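Local atomic coordinates of 2-hydroxyisobutyryl-CoA synthetase (Aquincola tertiaricarbonis, PDB entry 6HDW), a protein that is an AMP-binding, adenylate-forming (ANL) enzyme with a large AMP-binding region and a smaller C-terminal domain. Residues D87-V92 with N313-P318; A217-P222 with F248-P253; M281-N286 with Y327-R332; S342-L347 with Q364-R369. All coordinates share one frame; numbering follows the deposited sequence.

Interaction 1 is a surface contact in which a single carboxylate ties a helix to an edge strand of the antiparallel sheet. Interaction 2 is buried and largely aromatic, with backbone bonds and a serine-tyrosine bond, joining two neighbouring strands of the parallel sheet. Interactions 3 and 4 reach the same antiparallel sheet as interaction 1, through the adjacent strands 322-329 and 340-347; interaction 3 is buried and mixes sulfur and ring contacts with a doubly gripped carbonyl, whereas interaction 4, partly buried, is backbone pairing at the other edge of the sheet. Interactions 2, 3 and 4 all touch 8LE, and Pro253 of interaction 2 packs against Ile366 O of interaction 4 at 3.4 Å from its CB.

Interaction 1: residues D87-V92 with N313-P318; sequences DFEARV and NMRRVP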
# COMPACT_ATOMS: atom_id res chain seq x y z
N ASP A 87 -35.55 20.25 -9.21
CA ASP A 87 -36.13 19.73 -7.97
C ASP A 87 -35.03 19.19 -7.06
O ASP A 87 -35.11 19.39 -5.85
CB ASP A 87 -37.15 18.62 -8.27
CG ASP A 87 -38.53 19.08 -8.67
OD1 ASP A 87 -38.91 20.22 -8.31
OD2 ASP A 87 -39.26 18.29 -9.28
N PHE A 88 -34.02 18.53 -7.64
CA PHE A 88 -32.86 17.96 -6.95
C PHE A 88 -32.09 19.06 -6.21
O PHE A 88 -31.82 18.92 -5.01
CB PHE A 88 -31.96 17.24 -7.97
CG PHE A 88 -30.97 16.25 -7.40
CD1 PHE A 88 -31.41 15.12 -6.72
CD2 PHE A 88 -29.61 16.41 -7.60
CE1 PHE A 88 -30.49 14.20 -6.20
CE2 PHE A 88 -28.69 15.47 -7.11
CZ PHE A 88 -29.14 14.38 -6.39
N GLU A 89 -31.79 20.17 -6.92
CA GLU A 89 -31.09 21.37 -6.48
C GLU A 89 -31.72 22.03 -5.27
O GLU A 89 -31.01 22.47 -4.36
CB GLU A 89 -31.21 22.44 -7.57
CG GLU A 89 -30.32 22.33 -8.77
CD GLU A 89 -30.54 23.56 -9.63
OE1 GLU A 89 -29.94 24.61 -9.32
OE2 GLU A 89 -31.40 23.50 -10.54
N ALA A 90 -33.05 22.23 -5.33
CA ALA A 90 -33.83 22.98 -4.37
C ALA A 90 -34.43 22.17 -3.24
O ALA A 90 -34.50 22.69 -2.12
CB ALA A 90 -34.91 23.76 -5.09
N ARG A 91 -34.88 20.93 -3.50
CA ARG A 91 -35.55 20.11 -2.49
C ARG A 91 -34.64 19.20 -1.67
O ARG A 91 -34.92 18.99 -0.49
CB ARG A 91 -36.69 19.27 -3.12
CG ARG A 91 -37.75 20.08 -3.84
CD ARG A 91 -38.84 19.20 -4.42
NE ARG A 91 -39.91 19.99 -5.03
CZ ARG A 91 -40.96 20.47 -4.38
NH1 ARG A 91 -41.87 21.19 -5.01
NH2 ARG A 91 -41.11 20.23 -3.08
N VAL A 92 -33.58 18.64 -2.29
CA VAL A 92 -32.65 17.72 -1.62
C VAL A 92 -31.58 18.47 -0.80
O VAL A 92 -30.78 19.21 -1.39
CB VAL A 92 -32.02 16.66 -2.59
CG1 VAL A 92 -31.22 15.60 -1.83
CG2 VAL A 92 -33.08 16.01 -3.47
N ASN A 313 -27.21 29.13 -1.44
CA ASN A 313 -28.50 28.46 -1.64
C ASN A 313 -28.41 27.00 -2.14
O ASN A 313 -29.45 26.34 -2.28
CB ASN A 313 -29.41 29.29 -2.56
CG ASN A 313 -28.84 29.62 -3.93
OD1 ASN A 313 -28.05 28.87 -4.51
ND2 ASN A 313 -29.26 30.74 -4.49
N MET A 314 -27.19 26.51 -2.42
CA MET A 314 -26.87 25.15 -2.90
C MET A 314 -27.59 24.80 -4.23
O MET A 314 -27.98 23.65 -4.46
CB MET A 314 -27.11 24.08 -1.80
CG MET A 314 -26.23 24.27 -0.57
SD MET A 314 -24.46 24.07 -0.88
CE MET A 314 -23.81 24.81 0.59
N ARG A 315 -27.74 25.81 -5.10
CA ARG A 315 -28.35 25.68 -6.42
C ARG A 315 -27.28 25.95 -7.46
O ARG A 315 -26.39 26.78 -7.22
CB ARG A 315 -29.53 26.64 -6.58
CG ARG A 315 -30.74 26.27 -5.72
CD ARG A 315 -32.02 26.93 -6.22
NE ARG A 315 -32.09 28.35 -5.88
CZ ARG A 315 -32.62 28.84 -4.76
NH1 ARG A 315 -33.11 28.02 -3.84
NH2 ARG A 315 -32.65 30.15 -4.55
N ARG A 316 -27.35 25.24 -8.60
CA ARG A 316 -26.43 25.32 -9.74
C ARG A 316 -26.22 26.75 -10.23
O ARG A 316 -27.19 27.46 -10.48
CB ARG A 316 -26.92 24.45 -10.91
CG ARG A 316 -26.77 22.95 -10.71
CD ARG A 316 -27.34 22.17 -11.88
NE ARG A 316 -28.78 22.40 -12.05
CZ ARG A 316 -29.50 22.01 -13.10
NH1 ARG A 316 -28.91 21.35 -14.10
NH2 ARG A 316 -30.79 22.27 -13.17
N VAL A 317 -24.94 27.16 -10.35
CA VAL A 317 -24.55 28.48 -10.86
C VAL A 317 -24.51 28.39 -12.40
O VAL A 317 -24.25 27.29 -12.93
CB VAL A 317 -23.20 29.02 -10.28
CG1 VAL A 317 -23.28 29.21 -8.77
CG2 VAL A 317 -22.00 28.17 -10.67
N PRO A 318 -24.73 29.49 -13.16
CA PRO A 318 -24.64 29.39 -14.63
C PRO A 318 -23.23 29.02 -15.08
O PRO A 318 -22.28 29.23 -14.33
CB PRO A 318 -25.01 30.81 -15.11
CG PRO A 318 -25.72 31.44 -13.97
CD PRO A 318 -25.06 30.88 -12.75
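Glu89, near the C-terminal end of helix 85-91, reaches across to Arg315 and Arg316, and nearly half of the 247 Å² buried here belongs to it. Its CB leaves the helix toward 313-318. CG stands anti to the carbonyl carbon (chi1 -78°) and the chain continues extended at chi2, which carries the carboxylate over to the strand. CG passes the neighbouring side chain, with Arg316 NE 3.6 Å away. CD comes closer, 3.2 Å from the same NE. At the tip the two oxygens divide their work. OE1 turns to the backbone and accepts from Arg316 N at 2.8 Å, met on the anti side of the carboxylate, with a bent N-H...O angle of 136°; it also lies 3.4 Å from Arg315 CB. OE2 makes the salt bridge, accepting from Arg316 NH2 at 3.0 Å. That donor approaches from above the carboxylate plane, although OE2 itself lies in the guanidinium plane, because the two flat groups stand 79° apart. The bend of Arg316 at chi3 turns its guanidinium back to the helix, where Glu86 gives NH2 a second carboxylate partner.

The contact thus docks a helix end on the short, weakly bonded strand 315-316, an outermost strand of the antiparallel sheet of the AMP-binding region. Just before that strand, Asn313 OD1 accepts from Arg315 N, an Asx turn that shapes the entry to it. Glu89 O and Met314 O, two acceptors, approach to 3.3 Å without bonding; Arg339 donates to Met314 O. Beside them Ala90 CB makes a marginal contact of 4.4 Å with Arg315 CD.

Interaction 2: residues A217-P222 with F248-P253; sequences AFYGTP and FFSGEP. With 8LE ([[(2~{R},3~{S},4~{R},5~{R})-5-(6-aminopurin-9-yl)-3,4-bis(oxidanyl)oxolan-2-yl]methoxy-oxidanyl-phosphoryl] 2-methyl-2-oxidanyl-propanoate), chain B.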
# COMPACT_ATOMS: atom_id res chain seq x y z
N ALA A 217 2.79 5.54 -17.72
CA ALA A 217 1.95 6.41 -16.88
C ALA A 217 2.39 6.42 -15.42
O ALA A 217 2.92 5.42 -14.93
CB ALA A 217 0.49 6.00 -16.99
N PHE A 218 2.20 7.56 -14.74
CA PHE A 218 2.54 7.77 -13.33
C PHE A 218 1.37 8.40 -12.60
O PHE A 218 0.80 9.38 -13.08
CB PHE A 218 3.77 8.68 -13.18
CG PHE A 218 4.14 9.07 -11.77
CD1 PHE A 218 3.54 10.16 -11.14
CD2 PHE A 218 5.13 8.38 -11.08
CE1 PHE A 218 3.88 10.52 -9.84
CE2 PHE A 218 5.49 8.75 -9.78
CZ PHE A 218 4.86 9.82 -9.17
N TYR A 219 1.03 7.87 -11.41
CA TYR A 219 -0.03 8.43 -10.57
C TYR A 219 0.53 8.82 -9.20
O TYR A 219 1.27 8.04 -8.59
CB TYR A 219 -1.23 7.47 -10.39
CG TYR A 219 -2.23 7.97 -9.36
CD1 TYR A 219 -3.21 8.89 -9.70
CD2 TYR A 219 -2.13 7.59 -8.02
CE1 TYR A 219 -4.09 9.41 -8.75
CE2 TYR A 219 -2.99 8.11 -7.05
CZ TYR A 219 -3.97 9.02 -7.43
OH TYR A 219 -4.81 9.55 -6.48
N GLY A 220 0.10 9.98 -8.71
CA GLY A 220 0.42 10.49 -7.39
C GLY A 220 -0.12 11.90 -7.22
O GLY A 220 -1.05 12.28 -7.93
N THR A 221 0.48 12.67 -6.29
CA THR A 221 0.13 14.09 -6.09
C THR A 221 1.04 14.96 -6.97
O THR A 221 2.18 14.55 -7.24
CB THR A 221 0.25 14.52 -4.61
OG1 THR A 221 1.60 14.40 -4.15
CG2 THR A 221 -0.74 13.80 -3.68
N PRO A 222 0.60 16.16 -7.41
CA PRO A 222 1.50 17.03 -8.19
C PRO A 222 2.77 17.39 -7.41
O PRO A 222 3.84 17.50 -8.00
CB PRO A 222 0.64 18.26 -8.50
CG PRO A 222 -0.78 17.81 -8.31
CD PRO A 222 -0.72 16.81 -7.20
N PHE A 248 -0.68 11.45 -14.19
CA PHE A 248 -2.05 11.83 -13.85
C PHE A 248 -2.15 11.98 -12.35
O PHE A 248 -1.65 11.15 -11.61
CB PHE A 248 -3.10 10.91 -14.49
CG PHE A 248 -3.25 9.50 -13.97
CD1 PHE A 248 -2.32 8.51 -14.30
CD2 PHE A 248 -4.39 9.12 -13.27
CE1 PHE A 248 -2.49 7.20 -13.86
CE2 PHE A 248 -4.57 7.80 -12.84
CZ PHE A 248 -3.61 6.85 -13.13
N PHE A 249 -2.68 13.11 -11.90
CA PHE A 249 -2.68 13.42 -10.48
C PHE A 249 -4.02 13.78 -9.91
O PHE A 249 -4.89 14.29 -10.62
CB PHE A 249 -1.73 14.61 -10.19
CG PHE A 249 -0.35 14.61 -10.82
CD1 PHE A 249 0.60 13.68 -10.43
CD2 PHE A 249 0.01 15.59 -11.74
CE1 PHE A 249 1.88 13.68 -10.99
CE2 PHE A 249 1.30 15.60 -12.29
CZ PHE A 249 2.22 14.66 -11.90
N SER A 250 -4.13 13.59 -8.58
CA SER A 250 -5.24 14.00 -7.72
C SER A 250 -4.72 14.26 -6.30
O SER A 250 -3.59 13.87 -5.96
CB SER A 250 -6.35 12.94 -7.72
OG SER A 250 -6.05 11.84 -6.89
N GLY A 251 -5.52 14.93 -5.48
CA GLY A 251 -5.19 15.14 -4.08
C GLY A 251 -5.14 16.58 -3.65
O GLY A 251 -5.36 16.88 -2.48
N GLU A 252 -4.84 17.48 -4.60
CA GLU A 252 -4.66 18.90 -4.35
C GLU A 252 -4.56 19.64 -5.68
O GLU A 252 -4.32 18.99 -6.69
CB GLU A 252 -3.34 19.10 -3.56
CG GLU A 252 -2.15 18.37 -4.18
CD GLU A 252 -0.76 18.72 -3.67
OE1 GLU A 252 -0.64 19.29 -2.56
OE2 GLU A 252 0.21 18.38 -4.37
N PRO A 253 -4.67 21.00 -5.71
CA PRO A 253 -4.45 21.72 -6.98
C PRO A 253 -2.98 21.63 -7.39
O PRO A 253 -2.11 21.43 -6.53
CB PRO A 253 -4.84 23.17 -6.64
CG PRO A 253 -5.54 23.11 -5.32
CD PRO A 253 -4.93 21.95 -4.61
C2 8LE B . -7.84 20.44 -6.59
CAA 8LE B . -8.88 10.59 -3.47
CAZ 8LE B . -8.45 12.03 -3.81
CAB 8LE B . -9.42 12.65 -4.84
OAF 8LE B . -7.16 12.01 -4.40
CAS 8LE B . -8.39 12.88 -2.51
OAD 8LE B . -7.36 13.47 -2.19
OAQ 8LE B . -9.54 12.90 -1.77
PBC 8LE B . -9.68 13.43 -0.21
OAI 8LE B . -8.49 12.81 0.65
OAE 8LE B . -11.03 13.10 0.30
O5' 8LE B . -9.49 14.99 -0.27
C5' 8LE B . -10.35 15.68 -1.17
C4' 8LE B . -9.94 17.13 -1.22
O4' 8LE B . -8.63 17.22 -1.83
C3' 8LE B . -10.88 17.79 -2.15
O3' 8LE B . -12.02 18.26 -1.42
C2' 8LE B . -10.01 18.94 -2.68
O2' 8LE B . -9.89 20.04 -1.73
C1' 8LE B . -8.67 18.27 -2.82
N9 8LE B . -8.46 17.73 -4.21
C8 8LE B . -8.49 16.46 -4.62
N7 8LE B . -8.25 16.44 -5.93
C5 8LE B . -8.09 17.70 -6.34
C4 8LE B . -8.22 18.50 -5.26
N3 8LE B . -8.09 19.85 -5.36
N1 8LE B . -7.70 19.59 -7.69
C6 8LE B . -7.81 18.26 -7.54
N6 8LE B . -7.67 17.45 -8.58
O HOH W 1 -3.01 11.19 -4.97
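Pro222, Phe248 and Phe249 carry the largest buried areas of this contact, each about 90 Å², and its packing follows from how their rings are met. Pro222 lies over one face of the Phe249 ring: its CA sits 4.0 Å from the ring centroid and 10° off the normal, a CH-pi contact close to the ring centre. The same ring takes Gly220 O and Phe218 CE1 at its edge, so 218-222 meets it at one face and along its edge. On the other side of the sheet Phe248 offers a face to Tyr219, whose CB stands 3.9 Å from the centroid and 23° off the normal. Phe248 CG lies between its backbone N and carbonyl carbon (chi1 72°), which swings the ring across to Tyr219, and the two rings meet obliquely.

Backbone pairing sets this register. Phe248 N donates to Phe218 O at 2.8 Å, whereas Ser250 N to Gly220 O, at 3.4 Å, is weak. Tyr219, in the strand, reaches forward so that its OH and Ser250 OG, just past strand 246-249, share a hydrogen bond of 2.6 Å. Ser250 OG has a second partner in 8LE OAF, 2.7 Å away, while a water joins Tyr219 OH to Ser250 O. Glu252 OE2 lies 3.4 Å from Pro222 CD and is bonded to Ser223, just past the proline. Parallel bridges Tyr219-Phe248 and Gly220-Phe249, with helix 222-234 between the strands in sequence, define a beta-alpha-beta crossover, and the loop following its second strand lines the 8LE site.

Interaction 3: residues M281-N286 with Y327-R332; sequences MSPFMN and YTHLER. With 8LE ([[(2~{R},3~{S},4~{R},5~{R})-5-(6-aminopurin-9-yl)-3,4-bis(oxidanyl)oxolan-2-yl]methoxy-oxidanyl-phosphoryl] 2-methyl-2-oxidanyl-propanoate), chain B.
This is a buried loop-to-strand contact: Met281, Ser282 and Asn286, in the loop after strand 271-274, lie against Tyr327, His329 and Arg332 at the end of strand 322-329 and just beyond. Met281 contributes most. Its chain bends at chi2 (-42°), laying SD over one face of the His329 imidazole, 4.1 Å from the centroid and 24° off the normal, a sulfur-aromatic contact. The methyl beyond reaches Tyr327, with CE 3.4 Å from its CB. Arg332 CD covers the opposite face of the imidazole, so the ring is held between the side chains of Met281 and Arg332.

Polar attachment converges on Ser282 O. Arg332 NH1 donates to it at 3.0 Å, tilted 25° from the carbonyl plane, and His329 NE2 adds a weaker, bent bond of 2.9 Å. Both donors have anchors at their other ends: Met337 N bonds His329 ND1, and Asp143 forms a salt bridge with Arg332 NE. The chain then turns through a cis peptide before Pro283, and the Phe284 ring lays one face against the CAA methyl of 8LE. The strand end thereby backs a loop that forms a wall of the 8LE pocket.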
# COMPACT_ATOMS: atom_id res chain seq x y z
N MET A 281 -16.23 10.27 -2.59
CA MET A 281 -16.76 10.21 -3.94
C MET A 281 -16.10 9.19 -4.86
O MET A 281 -16.27 9.31 -6.07
CB MET A 281 -16.75 11.60 -4.60
CG MET A 281 -17.77 12.51 -4.02
SD MET A 281 -19.34 11.68 -3.73
CE MET A 281 -20.13 12.90 -3.01
N SER A 282 -15.38 8.18 -4.32
CA SER A 282 -14.78 7.14 -5.17
C SER A 282 -15.92 6.46 -5.95
O SER A 282 -16.94 6.16 -5.33
CB SER A 282 -14.01 6.12 -4.33
OG SER A 282 -12.98 6.75 -3.60
N PRO A 283 -15.87 6.33 -7.30
CA PRO A 283 -14.77 6.67 -8.23
C PRO A 283 -14.50 8.18 -8.31
O PRO A 283 -15.28 8.93 -8.89
CB PRO A 283 -15.22 6.01 -9.55
CG PRO A 283 -16.71 6.00 -9.47
CD PRO A 283 -17.03 5.77 -8.02
N PHE A 284 -13.43 8.62 -7.64
CA PHE A 284 -13.05 10.04 -7.50
C PHE A 284 -12.55 10.67 -8.80
O PHE A 284 -12.52 11.89 -8.92
CB PHE A 284 -12.03 10.23 -6.35
CG PHE A 284 -10.78 9.40 -6.51
CD1 PHE A 284 -9.73 9.83 -7.32
CD2 PHE A 284 -10.67 8.17 -5.88
CE1 PHE A 284 -8.61 9.04 -7.50
CE2 PHE A 284 -9.53 7.39 -6.05
CZ PHE A 284 -8.51 7.82 -6.86
N MET A 285 -12.19 9.82 -9.79
CA MET A 285 -11.76 10.28 -11.11
C MET A 285 -12.97 10.79 -11.94
O MET A 285 -12.80 11.11 -13.12
CB MET A 285 -10.98 9.18 -11.86
CG MET A 285 -9.64 8.89 -11.26
SD MET A 285 -8.74 7.64 -12.20
CE MET A 285 -8.07 8.62 -13.50
N ASN A 286 -14.18 10.91 -11.31
CA ASN A 286 -15.42 11.42 -11.96
C ASN A 286 -15.21 12.84 -12.55
O ASN A 286 -15.98 13.28 -13.41
CB ASN A 286 -16.61 11.37 -10.99
CG ASN A 286 -16.52 12.37 -9.86
OD1 ASN A 286 -15.74 12.20 -8.94
ND2 ASN A 286 -17.29 13.44 -9.93
N TYR A 327 -21.68 16.65 -5.19
CA TYR A 327 -21.64 15.37 -5.91
C TYR A 327 -22.64 14.32 -5.46
O TYR A 327 -22.90 14.17 -4.26
CB TYR A 327 -20.24 14.75 -5.87
CG TYR A 327 -19.07 15.63 -6.23
CD1 TYR A 327 -18.70 15.82 -7.56
CD2 TYR A 327 -18.23 16.14 -5.25
CE1 TYR A 327 -17.56 16.54 -7.91
CE2 TYR A 327 -17.08 16.87 -5.58
CZ TYR A 327 -16.75 17.07 -6.91
OH TYR A 327 -15.64 17.79 -7.24
N THR A 328 -23.15 13.53 -6.44
CA THR A 328 -24.08 12.42 -6.23
C THR A 328 -23.61 11.18 -7.00
O THR A 328 -23.39 11.26 -8.21
CB THR A 328 -25.54 12.81 -6.58
OG1 THR A 328 -25.93 13.95 -5.80
CG2 THR A 328 -26.53 11.67 -6.33
N HIS A 329 -23.45 10.05 -6.27
CA HIS A 329 -23.08 8.75 -6.85
C HIS A 329 -24.27 8.23 -7.66
O HIS A 329 -25.42 8.31 -7.19
CB HIS A 329 -22.77 7.72 -5.73
CG HIS A 329 -21.40 7.81 -5.13
ND1 HIS A 329 -21.23 7.96 -3.76
CD2 HIS A 329 -20.19 7.69 -5.71
CE1 HIS A 329 -19.92 7.97 -3.57
NE2 HIS A 329 -19.25 7.83 -4.72
N LEU A 330 -24.02 7.70 -8.86
CA LEU A 330 -25.08 7.11 -9.69
C LEU A 330 -24.91 5.60 -9.81
O LEU A 330 -25.82 4.90 -10.28
CB LEU A 330 -25.09 7.75 -11.10
CG LEU A 330 -25.31 9.26 -11.21
CD1 LEU A 330 -25.37 9.67 -12.65
CD2 LEU A 330 -26.59 9.70 -10.54
N GLU A 331 -23.75 5.08 -9.39
CA GLU A 331 -23.39 3.69 -9.52
C GLU A 331 -22.81 3.09 -8.25
O GLU A 331 -21.89 2.26 -8.32
CB GLU A 331 -22.44 3.51 -10.72
CG GLU A 331 -23.13 3.70 -12.06
CD GLU A 331 -22.28 3.44 -13.29
OE1 GLU A 331 -21.04 3.36 -13.15
OE2 GLU A 331 -22.86 3.34 -14.39
N ARG A 332 -23.37 3.45 -7.08
CA ARG A 332 -22.92 2.91 -5.79
C ARG A 332 -24.06 2.50 -4.88
O ARG A 332 -25.08 3.18 -4.80
CB ARG A 332 -21.95 3.88 -5.07
CG ARG A 332 -20.54 3.87 -5.68
CD ARG A 332 -19.47 4.40 -4.75
NE ARG A 332 -19.33 3.63 -3.52
CZ ARG A 332 -18.49 3.94 -2.53
NH1 ARG A 332 -17.72 5.02 -2.63
NH2 ARG A 332 -18.43 3.19 -1.45
C2 8LE B . -7.84 20.44 -6.59
CAA 8LE B . -8.88 10.59 -3.47
CAZ 8LE B . -8.45 12.03 -3.81
CAB 8LE B . -9.42 12.65 -4.84
OAF 8LE B . -7.16 12.01 -4.40
CAS 8LE B . -8.39 12.88 -2.51
OAD 8LE B . -7.36 13.47 -2.19
OAQ 8LE B . -9.54 12.90 -1.77
PBC 8LE B . -9.68 13.43 -0.21
OAI 8LE B . -8.49 12.81 0.65
OAE 8LE B . -11.03 13.10 0.30
O5' 8LE B . -9.49 14.99 -0.27
C5' 8LE B . -10.35 15.68 -1.17
C4' 8LE B . -9.94 17.13 -1.22
O4' 8LE B . -8.63 17.22 -1.83
C3' 8LE B . -10.88 17.79 -2.15
O3' 8LE B . -12.02 18.26 -1.42
C2' 8LE B . -10.01 18.94 -2.68
O2' 8LE B . -9.89 20.04 -1.73
C1' 8LE B . -8.67 18.27 -2.82
N9 8LE B . -8.46 17.73 -4.21
C8 8LE B . -8.49 16.46 -4.62
N7 8LE B . -8.25 16.44 -5.93
C5 8LE B . -8.09 17.70 -6.34
C4 8LE B . -8.22 18.50 -5.26
N3 8LE B . -8.09 19.85 -5.36
N1 8LE B . -7.70 19.59 -7.69
C6 8LE B . -7.81 18.26 -7.54
N6 8LE B . -7.67 17.45 -8.58

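Interaction 4: residues S342-L347 with Q364-R369; sequences SGDLTL and QGIFGR. With 8LE ([[(2~{R},3~{S},4~{R},5~{R})-5-(6-aminopurin-9-yl)-3,4-bis(oxidanyl)oxolan-2-yl]methoxy-oxidanyl-phosphoryl] 2-methyl-2-oxidanyl-propanoate), chain B.
Gly365 O is gripped twice. Thr346 reaches it from across the strand pair: OG1, placed anti to its own backbone N at chi1 -167°, donates to Gly365 O at 2.7 Å. The same carbonyl also accepts from a water that donates to Leu347 O and accepts from Gln364 N, bridging the ends of the two segments. Alongside, the backbones pair. Leu345 N donates to Gly368 O at 2.9 Å, and Phe367 N returns a bond to Leu345 O of equal length. The Phe367 side chain spreads along strand 344-347, meeting Leu345 CG at its ring edge.

At the other end of the pair lies the sugar. Asp344 OD1 accepts from 8LE O2' at 2.6 Å and lies 3.5 Å from Arg369 CA. OD2 takes 8LE O3' at the same length, 2.6 Å, so each carboxylate oxygen receives one ribose hydroxyl. Asp344 CG stands anti to the carbonyl carbon (chi1 -62°), which directs the carboxylate to the sugar. The Arg369 guanidinium lies with one face towards the ribose hydroxyls. Its link to Asp344 is a long salt bridge, OD1 to NE 3.8 Å, with the oxygen well out of the guanidinium plane, and it acts through charge alone. Asp344 N bonds Ser342 OG, an ST turn at the approach to the aspartate.

The axes of strands 344-347 and 366-369 run antiparallel at 164°, on the edge of the antiparallel sheet. An aspartate gripping both ribose hydroxyls, with an arginine beside it, is consistent with the nucleotide site of adenylate-forming enzymes, where an aspartate binds the ribose hydroxyls.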
# COMPACT_ATOMS: atom_id res chain seq x y z
N SER A 342 -18.62 19.50 -1.27
CA SER A 342 -17.16 19.36 -1.28
C SER A 342 -16.46 20.40 -0.42
O SER A 342 -15.46 20.08 0.24
CB SER A 342 -16.62 19.39 -2.70
OG SER A 342 -16.81 20.67 -3.28
N GLY A 343 -16.99 21.62 -0.42
CA GLY A 343 -16.41 22.76 0.29
C GLY A 343 -15.26 23.37 -0.49
O GLY A 343 -14.50 24.18 0.05
N ASP A 344 -15.14 22.99 -1.77
CA ASP A 344 -14.09 23.45 -2.67
C ASP A 344 -14.62 24.54 -3.58
O ASP A 344 -15.83 24.72 -3.64
CB ASP A 344 -13.57 22.28 -3.52
CG ASP A 344 -12.94 21.18 -2.70
OD1 ASP A 344 -12.06 21.49 -1.87
OD2 ASP A 344 -13.30 20.01 -2.91
N LEU A 345 -13.72 25.25 -4.28
CA LEU A 345 -14.09 26.29 -5.22
C LEU A 345 -13.61 25.91 -6.62
O LEU A 345 -12.49 25.42 -6.79
CB LEU A 345 -13.54 27.67 -4.80
CG LEU A 345 -14.14 28.87 -5.51
CD1 LEU A 345 -15.54 29.17 -5.01
CD2 LEU A 345 -13.26 30.09 -5.36
N THR A 346 -14.48 26.12 -7.61
CA THR A 346 -14.20 25.86 -9.02
C THR A 346 -15.00 26.82 -9.91
O THR A 346 -15.75 27.66 -9.41
CB THR A 346 -14.48 24.38 -9.34
OG1 THR A 346 -13.92 24.07 -10.61
CG2 THR A 346 -15.97 24.05 -9.35
N LEU A 347 -14.85 26.66 -11.22
CA LEU A 347 -15.57 27.36 -12.28
C LEU A 347 -15.88 26.28 -13.32
O LEU A 347 -14.99 25.51 -13.69
CB LEU A 347 -14.69 28.46 -12.91
CG LEU A 347 -15.38 29.37 -13.94
CD1 LEU A 347 -14.90 30.80 -13.81
CD2 LEU A 347 -15.16 28.88 -15.36
N GLN A 364 -10.05 25.29 -15.24
CA GLN A 364 -8.90 25.61 -14.40
C GLN A 364 -8.81 24.65 -13.23
O GLN A 364 -8.05 24.88 -12.28
CB GLN A 364 -9.00 27.07 -13.92
CG GLN A 364 -8.67 28.10 -14.98
CD GLN A 364 -9.62 29.27 -14.92
OE1 GLN A 364 -9.53 30.14 -14.05
NE2 GLN A 364 -10.57 29.30 -15.84
N GLY A 365 -9.56 23.55 -13.32
CA GLY A 365 -9.63 22.54 -12.29
C GLY A 365 -10.30 23.09 -11.04
O GLY A 365 -11.26 23.87 -11.14
N ILE A 366 -9.77 22.72 -9.88
CA ILE A 366 -10.29 23.12 -8.57
C ILE A 366 -9.23 23.98 -7.88
O ILE A 366 -8.07 23.56 -7.76
CB ILE A 366 -10.79 21.87 -7.78
CG1 ILE A 366 -12.01 21.23 -8.49
CG2 ILE A 366 -11.11 22.19 -6.30
CD1 ILE A 366 -12.30 19.75 -8.13
N PHE A 367 -9.63 25.20 -7.47
CA PHE A 367 -8.77 26.23 -6.89
C PHE A 367 -8.28 25.92 -5.49
O PHE A 367 -7.18 26.34 -5.13
CB PHE A 367 -9.46 27.60 -6.93
CG PHE A 367 -10.11 27.95 -8.25
CD1 PHE A 367 -9.39 27.86 -9.44
CD2 PHE A 367 -11.42 28.40 -8.30
CE1 PHE A 367 -9.99 28.20 -10.66
CE2 PHE A 367 -12.02 28.74 -9.52
CZ PHE A 367 -11.30 28.62 -10.69
N GLY A 368 -9.08 25.21 -4.73
CA GLY A 368 -8.77 24.84 -3.35
C GLY A 368 -10.02 24.74 -2.52
O GLY A 368 -11.12 24.92 -3.03
N ARG A 369 -9.84 24.44 -1.22
CA ARG A 369 -10.92 24.32 -0.24
C ARG A 369 -11.24 25.74 0.27
O ARG A 369 -10.31 26.49 0.59
CB ARG A 369 -10.48 23.39 0.91
CG ARG A 369 -11.62 22.85 1.74
CD ARG A 369 -11.26 21.50 2.35
NE ARG A 369 -12.05 20.41 1.79
CZ ARG A 369 -11.72 19.12 1.87
NH1 ARG A 369 -10.60 18.76 2.48
NH2 ARG A 369 -12.50 18.19 1.34
C2 8LE B . -7.84 20.44 -6.59
CAA 8LE B . -8.88 10.59 -3.47
CAZ 8LE B . -8.45 12.03 -3.81
CAB 8LE B . -9.42 12.65 -4.84
OAF 8LE B . -7.16 12.01 -4.40
CAS 8LE B . -8.39 12.88 -2.51
OAD 8LE B . -7.36 13.47 -2.19
OAQ 8LE B . -9.54 12.90 -1.77
PBC 8LE B . -9.68 13.43 -0.21
OAI 8LE B . -8.49 12.81 0.65
OAE 8LE B . -11.03 13.10 0.30
O5' 8LE B . -9.49 14.99 -0.27
C5' 8LE B . -10.35 15.68 -1.17
C4' 8LE B . -9.94 17.13 -1.22
O4' 8LE B . -8.63 17.22 -1.83
C3' 8LE B . -10.88 17.79 -2.15
O3' 8LE B . -12.02 18.26 -1.42
C2' 8LE B . -10.01 18.94 -2.68
O2' 8LE B . -9.89 20.04 -1.73
C1' 8LE B . -8.67 18.27 -2.82
N9 8LE B . -8.46 17.73 -4.21
C8 8LE B . -8.49 16.46 -4.62
N7 8LE B . -8.25 16.44 -5.93
C5 8LE B . -8.09 17.70 -6.34
C4 8LE B . -8.22 18.50 -5.26
N3 8LE B . -8.09 19.85 -5.36
N1 8LE B . -7.70 19.59 -7.69
C6 8LE B . -7.81 18.26 -7.54
N6 8LE B . -7.67 17.45 -8.58
O HOH W 2 -12.18 25.35 -13.32